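Putative oxidoreductase yhhX (Escherichia coli K-12, PDB 3F4L) probably acts as an NADP-dependent dehydrogenase of the Gfo/Idh/MocA family, perhaps oxidising scyllo-inositol. Local coordinates at residues A[268-280]-A[285-297]. Sequence-based numbering, arbitrary orientation.
Sequences FAADDSVGVLEYV and VTVREEMKPEMGD
D271 meets P293 just before the two strands pair, its OD1 4.3 Å from P293 CG, and the same oxygen accepts from S273 N to form an Asx turn. S273 follows with its carbonyl O 3.0 Å from P293 CG; the puckered P293 ring rests CG and CD against this carbonyl, and so rigid and apolar a ring suits the place where the strand ends. Strand 275-280 forms an antiparallel beta hairpin with 286-291. G275 makes the first hydrogen-bonded pair with the selenomethionine M291, M291 N reaching G275 O at 2.7 Å. V276, beta-branched and at home in a strand, has CG2 near the carboxylate oxygen OE2 of E290 and CG1 against the R288 guanidinium. On the opposite face L277 lies alongside E289, whose OE2 pairs with K142, and L277 CD2 touches M291 SE at 4.2 Å. E278 sends OE1 over one face of the R288 guanidinium, 3.4 Å from NH1; no N-H points at it, so this salt bridge rests on charge alone, and E278 OE2 pairs with K230 of the second subunit. A chi1 of 62° lays one face of the Y279 ring over V287, whose CB makes a CH-pi contact 4.1 Å from the ring centroid. Within the C-terminal alpha/beta domain, 286-291 is the outermost strand of the mixed sheet in this chain, and 275-280 joins it to strand 243-247; L277 and M291 pack on F245, and M291 also meets helix 129-140.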
ATOM      1  N   PHE A 268     -10.469  13.721 -28.379  1.00 25.42           N
ATOM      2  CA  PHE A 268      -9.120  13.619 -27.809  1.00 24.32           C
ATOM      3  C   PHE A 268      -9.181  13.427 -26.298  1.00 23.54           C
ATOM      4  O   PHE A 268      -9.861  14.171 -25.596  1.00 21.74           O
ATOM      5  CB  PHE A 268      -8.287  14.877 -28.102  1.00 24.33           C
ATOM      6  CG  PHE A 268      -6.847  14.771 -27.640  1.00 23.35           C
ATOM      7  CD1 PHE A 268      -5.957  13.908 -28.284  1.00 22.04           C
ATOM      8  CD2 PHE A 268      -6.391  15.505 -26.543  1.00 22.02           C
ATOM      9  CE1 PHE A 268      -4.633  13.773 -27.840  1.00 19.64           C
ATOM     10  CE2 PHE A 268      -5.066  15.377 -26.091  1.00 19.97           C
ATOM     11  CZ  PHE A 268      -4.190  14.509 -26.742  1.00 17.81           C
ATOM     12  N   ALA A 269      -8.471  12.421 -25.808  1.00 23.35           N
ATOM     13  CA  ALA A 269      -8.429  12.136 -24.382  1.00 25.50           C
ATOM     14  C   ALA A 269      -9.818  11.968 -23.764  1.00 27.44           C
ATOM     15  O   ALA A 269     -10.030  12.323 -22.607  1.00 27.95           O
ATOM     16  CB  ALA A 269      -7.653  13.241 -23.655  1.00 25.58           C
ATOM     17  N   ALA A 270     -10.759  11.429 -24.538  1.00 28.46           N
ATOM     18  CA  ALA A 270     -12.117  11.197 -24.038  1.00 29.99           C
ATOM     19  C   ALA A 270     -11.992  10.303 -22.811  1.00 29.25           C
ATOM     20  O   ALA A 270     -11.334   9.271 -22.859  1.00 30.13           O
ATOM     21  CB  ALA A 270     -12.982  10.513 -25.111  1.00 29.19           C
ATOM     22  N   ASP A 271     -12.625  10.699 -21.715  1.00 30.46           N
ATOM     23  CA  ASP A 271     -12.538   9.938 -20.473  1.00 32.09           C
ATOM     24  C   ASP A 271     -13.925   9.784 -19.851  1.00 32.48           C
ATOM     25  O   ASP A 271     -14.650  10.763 -19.692  1.00 33.42           O
ATOM     26  CB  ASP A 271     -11.611  10.679 -19.501  1.00 31.60           C
ATOM     27  CG  ASP A 271     -11.121   9.807 -18.364  1.00 32.97           C
ATOM     28  OD1 ASP A 271     -11.914   8.988 -17.848  1.00 31.29           O
ATOM     29  OD2 ASP A 271      -9.939   9.961 -17.977  1.00 31.22           O
ATOM     30  N   ASP A 272     -14.294   8.560 -19.497  1.00 33.34           N
ATOM     31  CA  ASP A 272     -15.600   8.324 -18.893  1.00 34.94           C
ATOM     32  C   ASP A 272     -15.504   7.891 -17.434  1.00 32.43           C
ATOM     33  O   ASP A 272     -16.458   7.369 -16.857  1.00 32.97           O
ATOM     34  CB  ASP A 272     -16.380   7.295 -19.713  1.00 38.56           C
ATOM     35  CG  ASP A 272     -16.980   7.897 -20.977  1.00 42.89           C
ATOM     36  OD1 ASP A 272     -17.952   8.680 -20.859  1.00 43.70           O
ATOM     37  OD2 ASP A 272     -16.471   7.605 -22.085  1.00 45.01           O
ATOM     38  N   SER A 273     -14.339   8.110 -16.840  1.00 28.66           N
ATOM     39  CA  SER A 273     -14.133   7.765 -15.440  1.00 25.92           C
ATOM     40  C   SER A 273     -14.521   8.974 -14.606  1.00 25.74           C
ATOM     41  O   SER A 273     -14.751  10.069 -15.136  1.00 24.20           O
ATOM     42  CB  SER A 273     -12.666   7.418 -15.178  1.00 24.85           C
ATOM     43  OG  SER A 273     -11.824   8.537 -15.411  1.00 17.61           O
ATOM     44  N   VAL A 274     -14.594   8.781 -13.298  1.00 24.67           N
ATOM     45  CA  VAL A 274     -14.947   9.879 -12.413  1.00 26.19           C
ATOM     46  C   VAL A 274     -14.243   9.690 -11.096  1.00 23.79           C
ATOM     47  O   VAL A 274     -13.938   8.567 -10.711  1.00 23.30           O
ATOM     48  CB  VAL A 274     -16.469   9.938 -12.135  1.00 28.56           C
ATOM     49  CG1 VAL A 274     -17.212  10.418 -13.365  1.00 28.14           C
ATOM     50  CG2 VAL A 274     -16.975   8.560 -11.713  1.00 29.23           C
ATOM     51  N   GLY A 275     -13.962  10.797 -10.421  1.00 24.44           N
ATOM     52  CA  GLY A 275     -13.331  10.722  -9.120  1.00 23.97           C
ATOM     53  C   GLY A 275     -14.463  10.599  -8.118  1.00 23.95           C
ATOM     54  O   GLY A 275     -15.486  11.279  -8.247  1.00 25.74           O
ATOM     55  N   VAL A 276     -14.311   9.725  -7.132  1.00 23.22           N
ATOM     56  CA  VAL A 276     -15.364   9.563  -6.143  1.00 22.67           C
ATOM     57  C   VAL A 276     -14.890  10.125  -4.821  1.00 23.74           C
ATOM     58  O   VAL A 276     -13.752   9.901  -4.398  1.00 23.36           O
ATOM     59  CB  VAL A 276     -15.768   8.082  -5.981  1.00 23.70           C
ATOM     60  CG1 VAL A 276     -16.832   7.940  -4.907  1.00 23.95           C
ATOM     61  CG2 VAL A 276     -16.309   7.553  -7.305  1.00 23.58           C
ATOM     62  N   LEU A 277     -15.781  10.863  -4.181  1.00 22.29           N
ATOM     63  CA  LEU A 277     -15.490  11.499  -2.917  1.00 22.22           C
ATOM     64  C   LEU A 277     -16.580  11.142  -1.907  1.00 21.18           C
ATOM     65  O   LEU A 277     -17.760  11.021  -2.253  1.00 20.53           O
ATOM     66  CB  LEU A 277     -15.443  13.014  -3.146  1.00 24.37           C
ATOM     67  CG  LEU A 277     -14.829  14.023  -2.182  1.00 29.27           C
ATOM     68  CD1 LEU A 277     -13.350  13.747  -1.974  1.00 29.42           C
ATOM     69  CD2 LEU A 277     -15.016  15.418  -2.773  1.00 28.67           C
ATOM     70  N   GLU A 278     -16.174  10.939  -0.662  1.00 21.45           N
ATOM     71  CA  GLU A 278     -17.112  10.645   0.411  1.00 19.68           C
ATOM     72  C   GLU A 278     -16.508  11.290   1.635  1.00 19.96           C
ATOM     73  O   GLU A 278     -15.432  10.894   2.086  1.00 17.98           O
ATOM     74  CB  GLU A 278     -17.276   9.137   0.641  1.00 20.40           C
ATOM     75  CG  GLU A 278     -18.423   8.827   1.595  1.00 21.54           C
ATOM     76  CD  GLU A 278     -18.739   7.345   1.723  1.00 24.13           C
ATOM     77  OE1 GLU A 278     -18.882   6.664   0.686  1.00 24.05           O
ATOM     78  OE2 GLU A 278     -18.860   6.864   2.871  1.00 24.16           O
ATOM     79  N   TYR A 279     -17.190  12.300   2.161  1.00 20.29           N
ATOM     80  CA  TYR A 279     -16.689  13.012   3.323  1.00 20.60           C
ATOM     81  C   TYR A 279     -17.805  13.424   4.274  1.00 20.04           C
ATOM     82  O   TYR A 279     -18.998  13.375   3.931  1.00 19.83           O
ATOM     83  CB  TYR A 279     -15.917  14.257   2.879  1.00 21.25           C
ATOM     84  CG  TYR A 279     -16.768  15.261   2.125  1.00 24.68           C
ATOM     85  CD1 TYR A 279     -17.055  15.086   0.774  1.00 22.94           C
ATOM     86  CD2 TYR A 279     -17.293  16.384   2.771  1.00 23.48           C
ATOM     87  CE1 TYR A 279     -17.839  15.997   0.081  1.00 25.59           C
ATOM     88  CE2 TYR A 279     -18.080  17.305   2.085  1.00 25.94           C
ATOM     89  CZ  TYR A 279     -18.347  17.105   0.740  1.00 26.67           C
ATOM     90  OH  TYR A 279     -19.102  18.015   0.042  1.00 27.91           O
ATOM     91  N   VAL A 280     -17.403  13.828   5.473  1.00 18.30           N
ATOM     92  CA  VAL A 280     -18.344  14.266   6.498  1.00 17.60           C
ATOM     93  C   VAL A 280     -18.339  15.798   6.484  1.00 19.60           C
ATOM     94  O   VAL A 280     -17.299  16.409   6.723  1.00 15.70           O
ATOM     95  CB  VAL A 280     -17.899  13.758   7.890  1.00 18.72           C
ATOM     96  CG1 VAL A 280     -18.920  14.145   8.949  1.00 18.56           C
ATOM     97  CG2 VAL A 280     -17.700  12.241   7.854  1.00 16.48           C
ATOM     98  N   VAL A 285     -23.003  15.291   8.440  1.00 26.84           N
ATOM     99  CA  VAL A 285     -23.653  14.391   7.489  1.00 25.92           C
ATOM    100  C   VAL A 285     -22.644  13.858   6.469  1.00 25.17           C
ATOM    101  O   VAL A 285     -21.741  14.579   6.048  1.00 24.01           O
ATOM    102  CB  VAL A 285     -24.786  15.124   6.725  1.00 27.50           C
ATOM    103  CG1 VAL A 285     -25.386  14.213   5.666  1.00 28.35           C
ATOM    104  CG2 VAL A 285     -25.876  15.577   7.708  1.00 28.77           C
ATOM    105  N   THR A 286     -22.788  12.594   6.080  1.00 23.39           N
ATOM    106  CA  THR A 286     -21.880  12.030   5.091  1.00 23.74           C
ATOM    107  C   THR A 286     -22.360  12.433   3.698  1.00 22.78           C
ATOM    108  O   THR A 286     -23.523  12.221   3.347  1.00 22.14           O
ATOM    109  CB  THR A 286     -21.796  10.485   5.199  1.00 23.67           C
ATOM    110  OG1 THR A 286     -21.007  10.126   6.343  1.00 25.11           O
ATOM    111  CG2 THR A 286     -21.143   9.890   3.952  1.00 23.41           C
ATOM    112  N   VAL A 287     -21.462  13.037   2.925  1.00 22.06           N
ATOM    113  CA  VAL A 287     -21.778  13.483   1.575  1.00 22.68           C
ATOM    114  C   VAL A 287     -20.993  12.694   0.522  1.00 23.36           C
ATOM    115  O   VAL A 287     -19.801  12.419   0.677  1.00 21.99           O
ATOM    116  CB  VAL A 287     -21.475  14.995   1.409  1.00 22.85           C
ATOM    117  CG1 VAL A 287     -21.619  15.412  -0.036  1.00 22.03           C
ATOM    118  CG2 VAL A 287     -22.412  15.799   2.274  1.00 22.23           C
ATOM    119  N   ARG A 288     -21.682  12.339  -0.554  1.00 23.03           N
ATOM    120  CA  ARG A 288     -21.081  11.597  -1.640  1.00 26.27           C
ATOM    121  C   ARG A 288     -21.035  12.522  -2.863  1.00 27.60           C
ATOM    122  O   ARG A 288     -22.023  13.188  -3.186  1.00 28.45           O
ATOM    123  CB  ARG A 288     -21.934  10.364  -1.923  1.00 27.70           C
ATOM    124  CG  ARG A 288     -21.192   9.189  -2.499  1.00 36.16           C
ATOM    125  CD  ARG A 288     -21.316   7.974  -1.586  1.00 37.15           C
ATOM    126  NE  ARG A 288     -20.770   6.774  -2.214  1.00 42.41           N
ATOM    127  CZ  ARG A 288     -19.514   6.655  -2.641  1.00 45.22           C
ATOM    128  NH1 ARG A 288     -18.666   7.665  -2.509  1.00 45.48           N
ATOM    129  NH2 ARG A 288     -19.108   5.527  -3.207  1.00 46.43           N
ATOM    130  N   GLU A 289     -19.888  12.560  -3.533  1.00 28.03           N
ATOM    131  CA  GLU A 289     -19.696  13.395  -4.714  1.00 29.01           C
ATOM    132  C   GLU A 289     -18.964  12.627  -5.807  1.00 29.00           C
ATOM    133  O   GLU A 289     -18.016  11.895  -5.528  1.00 28.24           O
ATOM    134  CB  GLU A 289     -18.832  14.613  -4.373  1.00 29.56           C
ATOM    135  CG  GLU A 289     -19.519  15.948  -4.381  1.00 30.32           C
ATOM    136  CD  GLU A 289     -18.523  17.093  -4.522  1.00 33.04           C
ATOM    137  OE1 GLU A 289     -18.253  17.512  -5.670  1.00 32.04           O
ATOM    138  OE2 GLU A 289     -17.995  17.565  -3.489  1.00 32.01           O
ATOM    139  N   GLU A 290     -19.406  12.787  -7.048  1.00 28.52           N
ATOM    140  CA  GLU A 290     -18.726  12.158  -8.170  1.00 29.68           C
ATOM    141  C   GLU A 290     -18.189  13.331  -8.960  1.00 29.88           C
ATOM    142  O   GLU A 290     -18.957  14.168  -9.429  1.00 28.96           O
ATOM    143  CB  GLU A 290     -19.675  11.314  -9.027  1.00 31.93           C
ATOM    144  CG  GLU A 290     -19.979   9.939  -8.436  1.00 34.96           C
ATOM    145  CD  GLU A 290     -20.414   8.924  -9.483  1.00 38.11           C
ATOM    146  OE1 GLU A 290     -21.315   9.249 -10.287  1.00 40.14           O
ATOM    147  OE2 GLU A 290     -19.858   7.799  -9.497  1.00 39.64           O
HETATM  148  N   MSE A 291     -16.867  13.401  -9.066  1.00 30.37           N
HETATM  149  CA  MSE A 291     -16.187  14.486  -9.768  1.00 30.24           C
HETATM  150  C   MSE A 291     -15.827  14.109 -11.198  1.00 30.37           C
HETATM  151  O   MSE A 291     -15.266  13.038 -11.448  1.00 28.19           O
HETATM  152  CB  MSE A 291     -14.885  14.853  -9.046  1.00 30.06           C
HETATM  153  CG  MSE A 291     -15.037  15.385  -7.641  1.00 30.90           C
HETATM  154 SE   MSE A 291     -13.361  15.224  -6.661  0.77 36.88          SE
HETATM  155  CE  MSE A 291     -12.358  16.657  -7.497  1.00 27.67           C
ATOM    156  N   LYS A 292     -16.140  14.995 -12.134  1.00 28.93           N
ATOM    157  CA  LYS A 292     -15.795  14.745 -13.525  1.00 30.36           C
ATOM    158  C   LYS A 292     -14.301  15.060 -13.626  1.00 29.09           C
ATOM    159  O   LYS A 292     -13.845  16.080 -13.116  1.00 29.84           O
ATOM    160  CB  LYS A 292     -16.613  15.658 -14.444  1.00 31.96           C
ATOM    161  CG  LYS A 292     -16.472  15.335 -15.920  1.00 36.44           C
ATOM    162  CD  LYS A 292     -17.669  15.848 -16.720  1.00 37.50           C
ATOM    163  CE  LYS A 292     -17.845  17.354 -16.570  1.00 40.41           C
ATOM    164  NZ  LYS A 292     -16.665  18.096 -17.093  1.00 40.80           N
ATOM    165  N   PRO A 293     -13.521  14.181 -14.268  1.00 28.17           N
ATOM    166  CA  PRO A 293     -12.079  14.394 -14.411  1.00 26.92           C
ATOM    167  C   PRO A 293     -11.736  15.781 -14.928  1.00 27.68           C
ATOM    168  O   PRO A 293     -12.329  16.248 -15.896  1.00 26.65           O
ATOM    169  CB  PRO A 293     -11.666  13.319 -15.406  1.00 25.89           C
ATOM    170  CG  PRO A 293     -12.645  12.234 -15.160  1.00 26.74           C
ATOM    171  CD  PRO A 293     -13.941  12.985 -15.022  1.00 27.70           C
ATOM    172  N   GLU A 294     -10.789  16.440 -14.271  1.00 28.36           N
ATOM    173  CA  GLU A 294     -10.347  17.751 -14.716  1.00 31.06           C
ATOM    174  C   GLU A 294      -9.668  17.457 -16.045  1.00 31.84           C
ATOM    175  O   GLU A 294      -9.102  16.381 -16.215  1.00 33.10           O
ATOM    176  CB  GLU A 294      -9.344  18.341 -13.722  1.00 32.50           C
ATOM    177  CG  GLU A 294      -9.941  18.674 -12.365  1.00 35.22           C
ATOM    178  CD  GLU A 294     -10.980  19.782 -12.440  1.00 38.42           C
ATOM    179  OE1 GLU A 294     -10.629  20.914 -12.845  1.00 38.41           O
ATOM    180  OE2 GLU A 294     -12.151  19.521 -12.095  1.00 38.16           O
HETATM  181  N   MSE A 295      -9.733  18.386 -16.993  1.00 32.15           N
HETATM  182  CA  MSE A 295      -9.119  18.158 -18.300  1.00 32.46           C
HETATM  183  C   MSE A 295      -7.595  18.256 -18.255  1.00 30.73           C
HETATM  184  O   MSE A 295      -7.035  19.241 -17.765  1.00 29.05           O
HETATM  185  CB  MSE A 295      -9.652  19.162 -19.320  1.00 37.89           C
HETATM  186  CG  MSE A 295      -9.303  18.820 -20.766  1.00 45.79           C
HETATM  187 SE   MSE A 295      -9.446  20.361 -21.945  0.66 59.15          SE
HETATM  188  CE  MSE A 295      -7.692  20.282 -22.772  1.00 54.44           C
ATOM    189  N   GLY A 296      -6.931  17.232 -18.775  1.00 29.25           N
ATOM    190  CA  GLY A 296      -5.479  17.227 -18.793  1.00 28.19           C
ATOM    191  C   GLY A 296      -4.968  17.790 -20.108  1.00 28.47           C
ATOM    192  O   GLY A 296      -5.637  17.667 -21.142  1.00 28.47           O
ATOM    193  N   ASP A 297      -3.789  18.405 -20.076  1.00 26.97           N
ATOM    194  CA  ASP A 297      -3.203  18.984 -21.280  1.00 24.10           C
ATOM    195  C   ASP A 297      -1.695  19.168 -21.099  1.00 22.82           C
ATOM    196  O   ASP A 297      -1.250  20.107 -20.423  1.00 21.69           O
ATOM    197  CB  ASP A 297      -3.888  20.325 -21.589  1.00 25.47           C
ATOM    198  CG  ASP A 297      -3.340  20.999 -22.842  1.00 25.74           C
ATOM    199  OD1 ASP A 297      -2.632  20.338 -23.627  1.00 25.41           O
ATOM    200  OD2 ASP A 297      -3.628  22.198 -23.049  1.00 27.41           O
TER